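PDB 2FUK: XC6422 protein from Xanthomonas campestris, which is a small serine hydrolase of the alpha/beta-hydrolase fold that lacks a lid and probably has hydrolase activity. Local coordinates for residues A[139-144]-A[160-165]. Sequence-based numbering, arbitrary orientation.
Sequences SIAPPA and VIQGDA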
loop_
_atom_site.group_PDB
_atom_site.type_symbol
_atom_site.label_atom_id
_atom_site.label_comp_id
_atom_site.label_asym_id
_atom_site.label_seq_id
_atom_site.Cartn_x
_atom_site.Cartn_y
_atom_site.Cartn_z
ATOM N N SER A 139 -7.798 -17.845 -2.535
ATOM C CA SER A 139 -6.801 -18.899 -2.377
ATOM C C SER A 139 -5.494 -18.486 -3.027
ATOM O O SER A 139 -5.439 -18.301 -4.235
ATOM C CB SER A 139 -7.282 -20.197 -3.036
ATOM O OG SER A 139 -8.561 -20.565 -2.563
ATOM N N ILE A 140 -4.452 -18.338 -2.222
ATOM C CA ILE A 140 -3.144 -17.966 -2.729
ATOM C C ILE A 140 -2.287 -19.229 -2.708
ATOM O O ILE A 140 -2.019 -19.787 -1.649
ATOM C CB ILE A 140 -2.501 -16.880 -1.845
ATOM C CG1 ILE A 140 -3.441 -15.666 -1.756
ATOM C CG2 ILE A 140 -1.150 -16.481 -2.421
ATOM C CD1 ILE A 140 -2.981 -14.592 -0.774
ATOM N N ALA A 141 -1.872 -19.671 -3.889
ATOM C CA ALA A 141 -1.065 -20.872 -4.037
ATOM C C ALA A 141 -1.729 -22.107 -3.426
ATOM O O ALA A 141 -1.140 -22.784 -2.575
ATOM C CB ALA A 141 0.315 -20.659 -3.426
ATOM N N PRO A 142 -2.966 -22.423 -3.855
ATOM C CA PRO A 142 -3.636 -23.605 -3.298
ATOM C C PRO A 142 -2.734 -24.785 -3.607
ATOM O O PRO A 142 -2.386 -25.013 -4.759
ATOM C CB PRO A 142 -4.957 -23.653 -4.066
ATOM C CG PRO A 142 -4.611 -23.004 -5.385
ATOM C CD PRO A 142 -3.756 -21.836 -4.951
ATOM N N PRO A 143 -2.344 -25.547 -2.581
ATOM C CA PRO A 143 -1.461 -26.699 -2.765
ATOM C C PRO A 143 -2.033 -27.919 -3.469
ATOM O O PRO A 143 -2.072 -29.002 -2.891
ATOM C CB PRO A 143 -1.013 -27.004 -1.339
ATOM C CG PRO A 143 -2.242 -26.692 -0.556
ATOM C CD PRO A 143 -2.695 -25.374 -1.158
ATOM N N ALA A 144 -2.474 -27.751 -4.714
ATOM C CA ALA A 144 -3.003 -28.879 -5.472
ATOM C C ALA A 144 -1.859 -29.861 -5.687
ATOM O O ALA A 144 -0.694 -29.464 -5.829
ATOM C CB ALA A 144 -3.547 -28.412 -6.807
ATOM N N VAL A 160 -8.329 -17.152 -7.205
ATOM C CA VAL A 160 -7.115 -17.944 -7.041
ATOM C C VAL A 160 -5.938 -17.179 -7.641
ATOM O O VAL A 160 -6.017 -16.684 -8.769
ATOM C CB VAL A 160 -7.221 -19.316 -7.751
ATOM C CG1 VAL A 160 -5.865 -20.025 -7.711
ATOM C CG2 VAL A 160 -8.274 -20.175 -7.076
ATOM N N ILE A 161 -4.858 -17.068 -6.876
ATOM C CA ILE A 161 -3.649 -16.394 -7.330
ATOM C C ILE A 161 -2.507 -17.397 -7.235
ATOM O O ILE A 161 -2.271 -17.988 -6.179
ATOM C CB ILE A 161 -3.340 -15.159 -6.465
ATOM C CG1 ILE A 161 -4.490 -14.158 -6.604
ATOM C CG2 ILE A 161 -2.012 -14.537 -6.887
ATOM C CD1 ILE A 161 -4.417 -12.998 -5.656
ATOM N N GLN A 162 -1.805 -17.594 -8.345
ATOM C CA GLN A 162 -0.720 -18.560 -8.376
ATOM C C GLN A 162 0.564 -18.055 -9.016
ATOM O O GLN A 162 0.542 -17.504 -10.112
ATOM C CB GLN A 162 -1.189 -19.811 -9.128
ATOM C CG GLN A 162 -0.106 -20.866 -9.328
ATOM C CD GLN A 162 0.328 -21.485 -8.019
ATOM O OE1 GLN A 162 1.522 -21.654 -7.754
ATOM N NE2 GLN A 162 -0.640 -21.838 -7.194
ATOM N N GLY A 163 1.687 -18.253 -8.330
ATOM C CA GLY A 163 2.960 -17.850 -8.901
ATOM C C GLY A 163 3.335 -18.903 -9.927
ATOM O O GLY A 163 3.301 -20.093 -9.630
ATOM N N ASP A 164 3.685 -18.482 -11.137
ATOM C CA ASP A 164 4.031 -19.441 -12.176
ATOM C C ASP A 164 5.434 -20.026 -12.123
ATOM O O ASP A 164 5.809 -20.816 -12.991
ATOM C CB ASP A 164 3.765 -18.834 -13.550
ATOM C CG ASP A 164 2.522 -19.405 -14.194
ATOM O OD1 ASP A 164 1.821 -18.654 -14.894
ATOM O OD2 ASP A 164 2.251 -20.615 -14.009
ATOM N N ALA A 165 6.202 -19.651 -11.107
ATOM C CA ALA A 165 7.551 -20.178 -10.914
ATOM C C ALA A 165 7.633 -20.753 -9.498
ATOM O O ALA A 165 8.698 -20.777 -8.880
ATOM C CB ALA A 165 8.587 -19.078 -11.109
#
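S139 and I161 join two neighbouring parallel strands, 136-140 and 158-163: I161 N donates to S139 O at 3.0 Å. Two residues on from S139, A141 N donates to I161 O at 2.9 Å with a nearly straight N-H...O angle of 168°, so I161 is gripped through both its N-H and its carbonyl. V160 CA also makes a CA-H...O contact with S139 O, 3.3 Å apart. From V160 the side chain runs outward: its CB lies 4.1 Å from S139 O. There the side chain forks: CG1, anti to the backbone N (chi1 172°), packs at 3.9 Å against CD of the P142 ring, while CG2 sits 4.2 Å from S139 CB. S139 OG turns to W158 for its hydrogen bond. A141, donor of the second bond, takes a positive phi (56°), and the chain turns out of the strand into P142 beside Q162; the A141 side chain lies near the probable nucleophile elbow without touching it. On the sheet face of I140 and I161, helix 201-212 packs over I161. The chemistry is that of a core parallel pair in an alpha/beta-hydrolase sheet: backbone bonds fix the register, and apolar V160-P142 packing continues the contact past the end of strand 136-140.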